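Local coordinates for conserved hypothetical protein (Sulfolobus solfataricus, PDB 2FNA), which is a probable AAA+ ATPase of an archaeon, seen here with ADP and magnesium bound, whose P-loop ATPase domain is followed by a winged helix-turn-helix domain, at residues A[38-43]-A[271-276]; A[45-50]-A[174-179]; A[237-242]-A[264-269]; A[294-299]-A[335-340]. All coordinates share one frame; numbering follows the deposited sequence. Where two conformers were deposited one is given.

Interaction 1 of 4, residues A[38-43]-A[271-276]; sequences LRRTGK and KKLILK. With ADP (adenosine-5'-diphosphate), chain D.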
# COMPACT_ATOMS: atom_id res chain seq x y z
N LEU A 38 -3.33 4.13 5.04
CA LEU A 38 -3.26 2.83 5.69
C LEU A 38 -3.78 1.77 4.76
O LEU A 38 -4.53 2.04 3.80
CB LEU A 38 -4.11 2.83 6.96
CG LEU A 38 -3.65 3.78 8.06
CD1 LEU A 38 -4.80 4.04 9.12
CD2 LEU A 38 -2.43 3.29 8.76
N ARG A 39 -3.43 0.53 5.05
CA ARG A 39 -4.05 -0.56 4.38
C ARG A 39 -5.55 -0.40 4.31
O ARG A 39 -6.19 0.07 5.25
CB ARG A 39 -3.72 -1.89 5.04
CG ARG A 39 -2.45 -2.47 4.62
CD ARG A 39 -2.28 -3.85 5.20
NE ARG A 39 -0.93 -3.98 5.70
CZ ARG A 39 0.14 -4.11 4.94
NH1 ARG A 39 0.04 -4.17 3.61
NH2 ARG A 39 1.33 -4.19 5.52
N ARG A 40 -6.09 -0.78 3.17
CA ARG A 40 -7.54 -0.86 2.93
C ARG A 40 -8.24 0.47 2.85
O ARG A 40 -9.46 0.54 3.05
CB ARG A 40 -8.20 -1.77 3.97
CG ARG A 40 -7.89 -3.20 3.72
CD ARG A 40 -8.33 -4.04 4.89
NE ARG A 40 -7.46 -3.91 6.06
CZ ARG A 40 -6.29 -4.52 6.19
NH1 ARG A 40 -5.82 -5.31 5.23
NH2 ARG A 40 -5.60 -4.38 7.31
N THR A 41 -7.49 1.51 2.47
CA THR A 41 -8.06 2.85 2.32
C THR A 41 -8.39 3.20 0.84
O THR A 41 -8.96 4.24 0.58
CB THR A 41 -7.18 3.96 2.97
OG1 THR A 41 -5.83 3.84 2.53
CG2 THR A 41 -7.22 3.88 4.51
N GLY A 42 -8.06 2.31 -0.08
CA GLY A 42 -8.43 2.46 -1.48
C GLY A 42 -7.30 2.85 -2.41
O GLY A 42 -7.56 3.29 -3.54
N LYS A 43 -6.05 2.68 -1.95
CA LYS A 43 -4.90 3.14 -2.74
C LYS A 43 -4.85 2.38 -4.07
O LYS A 43 -4.81 3.00 -5.12
CB LYS A 43 -3.57 3.01 -1.99
CG LYS A 43 -3.46 3.82 -0.70
CD LYS A 43 -2.10 3.62 -0.04
CE LYS A 43 -1.83 2.17 0.42
NZ LYS A 43 -2.79 1.72 1.44
N LYS A 271 -9.99 -9.55 12.11
CA LYS A 271 -9.03 -10.02 13.12
C LYS A 271 -8.04 -11.01 12.53
O LYS A 271 -6.86 -10.94 12.80
CB LYS A 271 -9.75 -10.64 14.32
CG LYS A 271 -10.44 -9.64 15.22
CD LYS A 271 -11.18 -10.32 16.40
CE LYS A 271 -12.69 -10.41 16.18
NZ LYS A 271 -13.34 -11.24 17.24
N LYS A 272 -8.54 -11.93 11.73
CA LYS A 272 -7.70 -12.94 11.07
C LYS A 272 -6.70 -12.28 10.14
O LYS A 272 -5.48 -12.55 10.17
CB LYS A 272 -8.56 -13.93 10.29
CG LYS A 272 -8.87 -15.24 11.03
CD LYS A 272 -9.81 -16.13 10.21
N LEU A 273 -7.21 -11.39 9.30
CA LEU A 273 -6.33 -10.69 8.38
C LEU A 273 -5.31 -9.81 9.09
O LEU A 273 -4.14 -9.87 8.80
CB LEU A 273 -7.15 -9.92 7.36
CG LEU A 273 -6.34 -9.32 6.20
CD1 LEU A 273 -5.54 -10.37 5.49
CD2 LEU A 273 -7.33 -8.64 5.23
N ILE A 274 -5.74 -9.03 10.07
CA ILE A 274 -4.80 -8.20 10.83
C ILE A 274 -3.68 -9.00 11.49
O ILE A 274 -2.52 -8.63 11.43
CB ILE A 274 -5.52 -7.33 11.87
CG1 ILE A 274 -6.32 -6.24 11.15
CG2 ILE A 274 -4.53 -6.73 12.91
CD1 ILE A 274 -7.52 -5.74 11.88
N LEU A 275 -4.03 -10.11 12.13
CA LEU A 275 -3.03 -10.93 12.84
C LEU A 275 -2.07 -11.66 11.87
O LEU A 275 -0.91 -11.91 12.21
CB LEU A 275 -3.74 -11.93 13.75
CG LEU A 275 -4.48 -11.35 14.96
CD1 LEU A 275 -5.19 -12.43 15.76
CD2 LEU A 275 -3.55 -10.59 15.84
N LYS A 276 -2.55 -11.99 10.68
CA LYS A 276 -1.68 -12.53 9.65
C LYS A 276 -0.67 -11.47 9.19
O LYS A 276 0.51 -11.76 8.98
CB LYS A 276 -2.49 -13.04 8.47
CG LYS A 276 -1.67 -13.89 7.51
CD LYS A 276 -2.26 -13.91 6.13
CE LYS A 276 -1.58 -14.96 5.29
NZ LYS A 276 -0.09 -14.98 5.50
PB ADP D . -5.42 -0.38 -0.35
O1B ADP D . -5.32 1.02 0.17
O2B ADP D . -5.15 -1.41 0.74
O3B ADP D . -4.75 -0.67 -1.65
PA ADP D . -7.83 -1.24 -1.82
O1A ADP D . -7.90 -0.44 -3.08
O2A ADP D . -7.27 -2.58 -2.05
O3A ADP D . -7.06 -0.53 -0.58
O5' ADP D . -9.29 -1.20 -1.20
C5' ADP D . -9.68 -2.02 -0.08
C4' ADP D . -11.12 -2.49 -0.25
O4' ADP D . -12.04 -1.44 -0.01
C3' ADP D . -11.45 -2.99 -1.62
O3' ADP D . -12.52 -3.95 -1.47
C2' ADP D . -12.02 -1.78 -2.33
O2' ADP D . -12.92 -2.12 -3.38
C1' ADP D . -12.74 -1.12 -1.20
N9 ADP D . -12.79 0.34 -1.24
C8 ADP D . -11.90 1.18 -0.67
N7 ADP D . -12.28 2.44 -0.83
C5 ADP D . -13.42 2.43 -1.55
C6 ADP D . -14.38 3.43 -2.09
N6 ADP D . -14.15 4.75 -1.91
N1 ADP D . -15.48 2.99 -2.75
C2 ADP D . -15.73 1.68 -2.93
N3 ADP D . -14.91 0.71 -2.47
C4 ADP D . -13.78 1.04 -1.79
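Oxygen O1B of the ADP beta phosphate is gripped by several donors of the loop 38-43, while Arg40 in the same loop reaches the other way, to Leu273 and Ile274 on helix 259-282. The loop joins strand 32-37 to helix 43-54 and has the form of a P-loop (Walker A motif), as expected of an AAA+ ATPase. Lys43 supplies two of the bonds: its backbone N lies 2.8 Å from O1B with a fairly straight angle of 160°, and its NZ lies 2.9 Å from the same oxygen. The lysine chain can do this because it bends at chi3 (-64°) and chi4, curling back over the phosphate. The amides of Thr41 and Gly42 add weaker bonds to O1B, and Gly42 N also bonds the bridging O3A at 3.1 Å. A second beta-phosphate oxygen, O2B, takes Arg40 N at 2.7 Å. A type II turn from Leu38 to Thr41 shapes the loop, and Thr41 OG1 fastens it, 2.6 Å from Leu38 O and in that carbonyl's plane.

The Arg40 side chain leaves the nucleotide, bends at chi3 (-75°) and lies alongside Leu273, the two pointing opposite ways. Its guanidinium forms a salt bridge through NH1 with Glu277, farther along helix 259-282, and Arg39 CB lies over one face, offset toward the rim. Beside that bridge, Arg40 NH1 rests 3.7 Å from methyl CD2 of Leu273.

Interaction 2 of 4, residues A[45-50]-A[174-179]; sequences SIIKIG and IMSGSE. With ADP (adenosine-5'-diphosphate), chain D; EDO (1,2-ethanediol), chain H.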
# COMPACT_ATOMS: atom_id res chain seq x y z
N SER A 45 -7.16 0.79 -5.58
CA SER A 45 -8.37 1.20 -6.32
C SER A 45 -8.22 2.51 -7.11
O SER A 45 -8.56 2.57 -8.33
CB SER A 45 -9.58 1.28 -5.36
OG SER A 45 -9.89 0.04 -4.71
N ILE A 46 -7.77 3.59 -6.47
CA ILE A 46 -7.68 4.85 -7.21
C ILE A 46 -6.61 4.82 -8.28
O ILE A 46 -6.73 5.50 -9.28
CB ILE A 46 -7.49 6.10 -6.33
CG1 ILE A 46 -6.16 6.09 -5.56
CG2 ILE A 46 -8.67 6.32 -5.42
CD1 ILE A 46 -5.74 7.50 -5.13
N ILE A 47 -5.57 4.02 -8.05
CA ILE A 47 -4.50 3.81 -9.03
C ILE A 47 -5.06 3.10 -10.25
O ILE A 47 -4.82 3.53 -11.39
CB ILE A 47 -3.32 3.01 -8.42
CG1 ILE A 47 -2.59 3.87 -7.38
CG2 ILE A 47 -2.29 2.60 -9.48
CD1 ILE A 47 -1.49 3.16 -6.64
N LYS A 48 -5.80 2.01 -10.02
CA LYS A 48 -6.48 1.30 -11.11
C LYS A 48 -7.51 2.17 -11.84
O LYS A 48 -7.54 2.22 -13.06
CB LYS A 48 -7.15 0.07 -10.56
CG LYS A 48 -6.12 -0.97 -10.12
CD LYS A 48 -6.73 -2.00 -9.18
CE LYS A 48 -6.49 -3.37 -9.68
NZ LYS A 48 -7.27 -3.60 -10.94
N ILE A 49 -8.35 2.89 -11.10
CA ILE A 49 -9.30 3.80 -11.69
C ILE A 49 -8.55 4.84 -12.51
O ILE A 49 -8.90 5.07 -13.66
CB ILE A 49 -10.18 4.47 -10.59
CG1 ILE A 49 -11.14 3.44 -9.99
CG2 ILE A 49 -10.94 5.69 -11.14
CD1 ILE A 49 -11.74 3.91 -8.69
N GLY A 50 -7.50 5.43 -11.91
CA GLY A 50 -6.69 6.48 -12.54
C GLY A 50 -6.08 6.03 -13.86
O GLY A 50 -6.20 6.71 -14.84
N ILE A 174 4.00 6.08 -10.29
CA ILE A 174 3.05 6.12 -9.21
C ILE A 174 3.51 5.10 -8.18
O ILE A 174 3.59 3.91 -8.47
CB ILE A 174 1.58 5.84 -9.69
CG1 ILE A 174 1.12 6.90 -10.67
CG2 ILE A 174 0.62 5.79 -8.50
CD1 ILE A 174 -0.17 6.52 -11.37
N MSE A 175 3.80 5.59 -6.98
CA MSE A 175 4.29 4.71 -5.91
C MSE A 175 3.38 4.82 -4.72
O MSE A 175 3.21 5.90 -4.15
CB MSE A 175 5.72 5.12 -5.48
CG MSE A 175 6.66 5.29 -6.66
SE MSE A 175 8.54 5.56 -6.23
CE MSE A 175 9.11 5.68 -8.01
N SER A 176 2.84 3.68 -4.30
CA SER A 176 1.94 3.67 -3.17
C SER A 176 2.60 3.01 -1.97
O SER A 176 3.52 2.21 -2.13
CB SER A 176 0.66 2.91 -3.51
OG SER A 176 0.91 1.53 -3.59
N GLY A 177 2.15 3.35 -0.78
CA GLY A 177 2.60 2.62 0.39
C GLY A 177 1.68 2.67 1.56
O GLY A 177 1.27 3.75 2.00
N SER A 178 1.39 1.50 2.11
CA SER A 178 0.55 1.40 3.30
C SER A 178 1.32 1.70 4.57
O SER A 178 0.71 1.88 5.60
CB SER A 178 -0.07 0.00 3.41
OG SER A 178 -1.01 -0.19 2.35
N GLU A 179 2.66 1.72 4.48
CA GLU A 179 3.56 1.91 5.61
C GLU A 179 4.31 3.20 5.28
O GLU A 179 5.37 3.18 4.65
CB GLU A 179 4.53 0.72 5.74
CG GLU A 179 3.88 -0.64 6.06
CD GLU A 179 4.78 -1.85 5.73
OE1 GLU A 179 5.35 -1.92 4.61
OE2 GLU A 179 4.88 -2.77 6.59
PB ADP D . -5.42 -0.38 -0.35
O1B ADP D . -5.32 1.02 0.17
O2B ADP D . -5.15 -1.41 0.74
O3B ADP D . -4.75 -0.67 -1.65
PA ADP D . -7.83 -1.24 -1.82
O1A ADP D . -7.90 -0.44 -3.08
O2A ADP D . -7.27 -2.58 -2.05
O3A ADP D . -7.06 -0.53 -0.58
O5' ADP D . -9.29 -1.20 -1.20
C5' ADP D . -9.68 -2.02 -0.08
C4' ADP D . -11.12 -2.49 -0.25
O4' ADP D . -12.04 -1.44 -0.01
C3' ADP D . -11.45 -2.99 -1.62
O3' ADP D . -12.52 -3.95 -1.47
C2' ADP D . -12.02 -1.78 -2.33
O2' ADP D . -12.92 -2.12 -3.38
C1' ADP D . -12.74 -1.12 -1.20
N9 ADP D . -12.79 0.34 -1.24
C8 ADP D . -11.90 1.18 -0.67
N7 ADP D . -12.28 2.44 -0.83
C5 ADP D . -13.42 2.43 -1.55
C6 ADP D . -14.38 3.43 -2.09
N6 ADP D . -14.15 4.75 -1.91
N1 ADP D . -15.48 2.99 -2.75
C2 ADP D . -15.73 1.68 -2.93
N3 ADP D . -14.91 0.71 -2.47
C4 ADP D . -13.78 1.04 -1.79
C1 EDO H . -5.64 -1.76 -14.00
O1 EDO H . -6.82 -2.43 -13.56
C2 EDO H . -4.50 -2.77 -14.12
O2 EDO H . -4.28 -3.48 -12.89
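No flat group, and so neither ring face nor ring edge, takes part where Ile47 meets Ile174 and Ser176: here the contact is carried by aliphatic branches. Ile47, on the helix that follows the P-loop, lets its chain run out with chi2 at 175°, which puts CD1 at the strand. That methyl settles between two residues, 3.9 Å from CG2 of Ile174 and 3.8 Å from CB of Ser176. The two isoleucine side chains run antiparallel, side by side, and CG1 of Ile47 is also 3.9 Å from CG2 of Ile174, making the touch one of flanks as well as of ends.

Ser176 shows how one residue can serve two environments. Its CB packs on Ile47, whereas OG, held between the backbone N and the carbonyl carbon (chi1 72°), is hydrogen-bonded to Asp144 OD1 and Glu145 N. Asp144 ends strand 139-144 and Glu145 follows it, consistent with a Walker B motif. At the start of the segment, Ser45 turns to the nucleotide: its N is 2.9 Å and its OG 2.6 Å from ADP O1A, two bonds on one alpha-phosphate oxygen.

Helix 43-54 thus lies against the parallel sheet, whose 2-3-4-1-5 strand order is that of AAA+ cores. Leu25 of helix 19-27 touches both isoleucines, Val142 of strand 139-144 adjoins Ile47, and Val35 of strand 32-37 adjoins Ile174.

Interaction 3 of 4, residues A[237-242]-A[264-269]; sequences EKIGGI and NQTLEY. With EDO (1,2-ethanediol), chain G.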
# COMPACT_ATOMS: atom_id res chain seq x y z
N GLU A 237 -19.82 2.58 14.65
CA GLU A 237 -19.29 2.40 16.00
C GLU A 237 -18.52 1.09 16.12
O GLU A 237 -17.49 1.06 16.77
CB GLU A 237 -20.40 2.47 17.06
CG GLU A 237 -20.89 3.91 17.34
CD GLU A 237 -22.37 4.04 17.80
OE1 GLU A 237 -23.10 3.02 17.96
OE2 GLU A 237 -22.80 5.21 18.00
N LYS A 238 -19.00 0.03 15.46
CA LYS A 238 -18.42 -1.31 15.61
C LYS A 238 -17.26 -1.60 14.65
O LYS A 238 -16.29 -2.28 15.01
CB LYS A 238 -19.52 -2.37 15.42
CG LYS A 238 -20.40 -2.64 16.64
CD LYS A 238 -19.75 -3.65 17.60
CE LYS A 238 -20.78 -4.56 18.25
NZ LYS A 238 -21.91 -3.81 18.87
N ILE A 239 -17.37 -1.12 13.42
CA ILE A 239 -16.43 -1.46 12.35
C ILE A 239 -15.38 -0.36 12.17
O ILE A 239 -14.23 -0.64 11.84
CB ILE A 239 -17.18 -1.66 10.98
CG1 ILE A 239 -18.19 -2.81 11.07
CG2 ILE A 239 -16.18 -1.86 9.82
CD1 ILE A 239 -17.59 -4.08 11.56
N GLY A 240 -15.81 0.89 12.34
CA GLY A 240 -14.94 2.05 12.16
C GLY A 240 -14.92 2.51 10.72
O GLY A 240 -15.78 2.13 9.91
N GLY A 241 -13.94 3.36 10.40
CA GLY A 241 -13.91 4.08 9.12
C GLY A 241 -13.08 3.48 7.99
O GLY A 241 -13.08 4.02 6.88
N ILE A 242 -12.36 2.41 8.23
CA ILE A 242 -11.53 1.85 7.15
C ILE A 242 -12.41 1.37 5.99
O ILE A 242 -13.27 0.52 6.19
CB ILE A 242 -10.60 0.73 7.67
CG1 ILE A 242 -9.51 1.35 8.57
CG2 ILE A 242 -10.00 -0.12 6.52
CD1 ILE A 242 -8.51 2.26 7.87
N ASN A 264 -20.38 -9.48 12.94
CA ASN A 264 -19.50 -10.45 13.55
C ASN A 264 -18.60 -11.09 12.51
O ASN A 264 -17.42 -11.30 12.75
CB ASN A 264 -20.31 -11.51 14.31
CG ASN A 264 -20.90 -10.98 15.62
OD1 ASN A 264 -20.29 -10.16 16.31
ND2 ASN A 264 -22.08 -11.46 15.97
N GLN A 265 -19.15 -11.40 11.34
CA GLN A 265 -18.33 -11.96 10.28
C GLN A 265 -17.22 -10.99 9.82
O GLN A 265 -16.08 -11.41 9.53
CB GLN A 265 -19.20 -12.38 9.09
CG GLN A 265 -18.39 -12.96 7.95
CD GLN A 265 -19.20 -13.91 7.08
OE1 GLN A 265 -20.26 -14.38 7.48
NE2 GLN A 265 -18.68 -14.20 5.89
N THR A 266 -17.54 -9.70 9.78
CA THR A 266 -16.55 -8.68 9.39
C THR A 266 -15.45 -8.56 10.42
O THR A 266 -14.25 -8.57 10.09
CB THR A 266 -17.19 -7.29 9.22
OG1 THR A 266 -18.20 -7.34 8.20
CG2 THR A 266 -16.14 -6.28 8.81
N LEU A 267 -15.86 -8.44 11.67
CA LEU A 267 -14.92 -8.48 12.79
C LEU A 267 -14.02 -9.70 12.79
O LEU A 267 -12.82 -9.56 12.96
CB LEU A 267 -15.67 -8.38 14.10
CG LEU A 267 -16.39 -7.04 14.29
CD1 LEU A 267 -17.06 -7.03 15.66
CD2 LEU A 267 -15.47 -5.86 14.15
N GLU A 268 -14.57 -10.89 12.57
CA GLU A 268 -13.73 -12.09 12.61
C GLU A 268 -12.76 -12.16 11.43
O GLU A 268 -11.60 -12.57 11.59
CB GLU A 268 -14.56 -13.39 12.72
CG GLU A 268 -15.52 -13.44 13.91
CD GLU A 268 -14.86 -13.16 15.29
OE1 GLU A 268 -13.74 -13.68 15.54
OE2 GLU A 268 -15.49 -12.44 16.11
N TYR A 269 -13.23 -11.74 10.24
CA TYR A 269 -12.40 -11.65 9.05
C TYR A 269 -11.28 -10.61 9.24
O TYR A 269 -10.11 -10.89 8.93
CB TYR A 269 -13.24 -11.34 7.79
CG TYR A 269 -12.42 -10.87 6.58
CD1 TYR A 269 -11.57 -11.74 5.90
CD2 TYR A 269 -12.52 -9.56 6.12
CE1 TYR A 269 -10.81 -11.29 4.81
CE2 TYR A 269 -11.80 -9.12 5.03
CZ TYR A 269 -10.94 -9.99 4.38
OH TYR A 269 -10.20 -9.54 3.30
C1 EDO G . -10.69 -5.45 2.39
O1 EDO G . -9.52 -6.21 2.73
C2 EDO G . -11.91 -6.37 2.24
O2 EDO G . -12.58 -6.11 1.00
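Ile239 brings one methyl group, CD1, against both Thr266 and Leu267, joining the end of helix 232-239 to helix 259-282. Both helices belong to the helical part that follows the nucleotide-binding sheet, probably the equivalent of the small helical lid of AAA+ proteins. The conformation of Ile239 decides the contact. Its CB does not point straight at the other helix, but a bend at chi2 (-54°) swings CD1 across, so that the end of the chain comes nearer than its root. From there CD1 lies 3.8 Å from CG2 of Thr266 and, equally, 3.8 Å from CD2 of Leu267.

Thr266 offers its methyl because chi1 (-60°) places CG2 opposite the backbone N. Its OG1 takes the other branch position and is hydrogen-bonded to Ala262 O, one turn back in the same helix, leaving an apolar face for Ile239, which crosses it at about a right angle. In Leu267 it is the second methyl that matters: with chi2 at -177°, CD1 continues the line of the chain while CD2 branches off and meets CD1 of Ile239. Leu267 also touches Leu351 and Leu354 of helix 350-355.

Helix 243-256 completes the packing, with Trp245 against Ile239 and Phe249 against Thr266. The Lys238 side chain only skirts the exposed margin. Directly after Ile239 the helix breaks at Gly240, which has positive phi. The backbone joins in too, since Lys238 O sits 3.8 Å from Leu267 CD2.

Interaction 4 of 4, residues A[294-299]-A[335-340]; sequences NIMRTL and HSWIIK. With EDO (1,2-ethanediol), chain J.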
# COMPACT_ATOMS: atom_id res chain seq x y z
N ASN A 294 3.24 -8.09 23.18
CA ASN A 294 2.96 -7.46 24.45
C ASN A 294 2.65 -5.97 24.27
O ASN A 294 1.69 -5.46 24.85
CB ASN A 294 4.14 -7.63 25.39
CG ASN A 294 3.82 -7.24 26.81
OD1 ASN A 294 3.65 -6.06 27.12
ND2 ASN A 294 3.74 -8.24 27.68
N ILE A 295 3.47 -5.29 23.49
CA ILE A 295 3.28 -3.86 23.20
C ILE A 295 1.91 -3.58 22.59
O ILE A 295 1.25 -2.60 22.96
CB ILE A 295 4.36 -3.32 22.25
CG1 ILE A 295 5.71 -3.16 23.00
CG2 ILE A 295 3.91 -1.99 21.61
CD1 ILE A 295 6.90 -2.86 22.11
N MSE A 296 1.48 -4.43 21.65
CA MSE A 296 0.22 -4.18 20.92
C MSE A 296 -1.01 -4.41 21.79
O MSE A 296 -1.99 -3.66 21.72
CB MSE A 296 0.15 -5.03 19.66
CG MSE A 296 1.11 -4.61 18.58
SE MSE A 296 0.93 -2.74 18.03
CE MSE A 296 -0.85 -2.77 17.43
N ARG A 297 -0.95 -5.47 22.58
CA ARG A 297 -1.97 -5.72 23.58
C ARG A 297 -2.02 -4.56 24.57
O ARG A 297 -3.10 -4.09 24.93
CB ARG A 297 -1.70 -7.04 24.29
CG ARG A 297 -1.90 -8.25 23.38
CD ARG A 297 -1.52 -9.57 24.06
NE ARG A 297 -1.33 -10.62 23.05
CZ ARG A 297 -0.88 -11.85 23.31
NH1 ARG A 297 -0.58 -12.22 24.55
NH2 ARG A 297 -0.74 -12.72 22.31
N THR A 298 -0.86 -4.10 24.99
CA THR A 298 -0.77 -2.98 25.93
C THR A 298 -1.39 -1.71 25.34
O THR A 298 -2.12 -0.98 26.03
CB THR A 298 0.69 -2.70 26.38
OG1 THR A 298 1.21 -3.87 27.01
CG2 THR A 298 0.77 -1.52 27.34
N LEU A 299 -1.11 -1.46 24.07
CA LEU A 299 -1.58 -0.24 23.42
C LEU A 299 -2.97 -0.36 22.79
O LEU A 299 -3.43 0.60 22.19
CB LEU A 299 -0.57 0.19 22.36
CG LEU A 299 0.77 0.73 22.86
CD1 LEU A 299 1.61 1.05 21.65
CD2 LEU A 299 0.61 1.96 23.72
N HIS A 335 5.88 1.15 10.35
CA HIS A 335 5.12 0.15 9.64
C HIS A 335 3.59 0.38 9.83
O HIS A 335 2.77 -0.37 9.30
CB HIS A 335 5.57 -1.27 10.05
CG HIS A 335 6.95 -1.62 9.57
ND1 HIS A 335 7.17 -2.39 8.43
CD2 HIS A 335 8.17 -1.30 10.05
CE1 HIS A 335 8.47 -2.53 8.25
NE2 HIS A 335 9.10 -1.88 9.21
N SER A 336 3.24 1.49 10.48
CA SER A 336 1.85 2.00 10.55
C SER A 336 0.92 1.12 11.41
O SER A 336 -0.30 1.10 11.21
CB SER A 336 1.31 2.23 9.16
OG SER A 336 1.93 3.37 8.58
N TRP A 337 1.49 0.48 12.43
CA TRP A 337 0.68 -0.32 13.37
C TRP A 337 0.08 0.57 14.41
O TRP A 337 -1.09 0.39 14.81
CB TRP A 337 1.51 -1.44 14.00
CG TRP A 337 1.70 -2.49 13.04
CD1 TRP A 337 2.77 -2.68 12.22
CD2 TRP A 337 0.75 -3.49 12.69
NE1 TRP A 337 2.56 -3.76 11.41
CE2 TRP A 337 1.31 -4.27 11.67
CE3 TRP A 337 -0.53 -3.81 13.16
CZ2 TRP A 337 0.64 -5.34 11.10
CZ3 TRP A 337 -1.19 -4.87 12.60
CH2 TRP A 337 -0.61 -5.63 11.58
N ILE A 338 0.88 1.55 14.84
CA ILE A 338 0.47 2.57 15.78
C ILE A 338 0.75 3.99 15.27
O ILE A 338 1.44 4.18 14.28
CB ILE A 338 1.13 2.34 17.16
CG1 ILE A 338 2.65 2.54 17.13
CG2 ILE A 338 0.80 0.92 17.66
CD1 ILE A 338 3.35 2.31 18.48
N ILE A 339 0.13 4.96 15.94
CA ILE A 339 0.33 6.38 15.67
C ILE A 339 0.45 7.06 17.05
O ILE A 339 -0.25 6.72 17.99
CB ILE A 339 -0.84 6.98 14.82
CG1 ILE A 339 -0.92 6.26 13.47
CG2 ILE A 339 -0.63 8.46 14.57
CD1 ILE A 339 -2.16 6.52 12.62
N LYS A 340 1.38 7.99 17.17
CA LYS A 340 1.57 8.71 18.43
C LYS A 340 0.87 10.07 18.33
O LYS A 340 1.16 10.86 17.42
CB LYS A 340 3.06 8.88 18.76
CG LYS A 340 3.32 9.24 20.25
CD LYS A 340 4.80 9.50 20.53
C1 EDO J . -2.72 -11.99 19.28
O1 EDO J . -2.93 -13.39 19.51
C2 EDO J . -3.97 -11.21 19.67
O2 EDO J . -3.78 -10.57 20.94
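Met296, present as selenomethionine, and Leu299 approach Ile338 from two directions, Met296 mainly on CG2 and Leu299 mainly on CD1. The contact lies inside a winged helix-turn-helix domain and joins helix 289-299 to strand 338-340, which pairs antiparallel with strand 345-347, probably as the wing. In Ile338 a chi1 of 67° puts CG1 between the backbone N and the carbonyl carbon and leaves CG2 beside the N, where it faces Met296. Branch CG2 receives Met296 at an oblique crossing, with SE 3.7 Å away. Methyl CD1 instead meets CD1 of Leu299 at 3.8 Å, those two side chains crossing at about a right angle.

Met296 owes its reach to bends at chi2 (-57°) and chi3, which bring the selenium and the end methyl up against Ile338 and Trp337. Its CE comes within 4.1 Å of Trp337 O and meets the indole ring obliquely, while SE is 4.3 Å from Trp337 CB. The tryptophan ring is set in turn by edge-to-face contacts with Phe278 and Phe281.

A Schellman motif with Ser336 at its C-prime position ends helix 322-334 and turns the chain into the strand; Leu329 and Thr333 of that helix also touch Ile338. On the flank of helix 289-299 that meets helix 305-316, Asn294 O accepts two bonds from opposite faces of its plane, from Thr298 N and from Thr298 OG1, the latter 2.7 Å away.

Polar and apolar work are divided by place in the fold. Interactions 1 and 2 share ADP, and Lys43 NZ joins them through a probable hydrogen bond to Ser178 OG; beyond the nucleotide, however, interaction 2 is buried, made by isoleucine methyls and the CB of a serine, whereas interaction 1 is partly buried and sets a charged side chain beside leucine. Interactions 1 and 3 both use helix 259-282, and Ile242 packs on Arg40 between them. Interaction 3 reaches the surface at its margin; interaction 4, also buried, lies in the core of the winged-helix domain. That domain still touches the rest: Glu179 meets His335 in a probable hydrogen bond, and the Trp337 ring packs against Ile274 O.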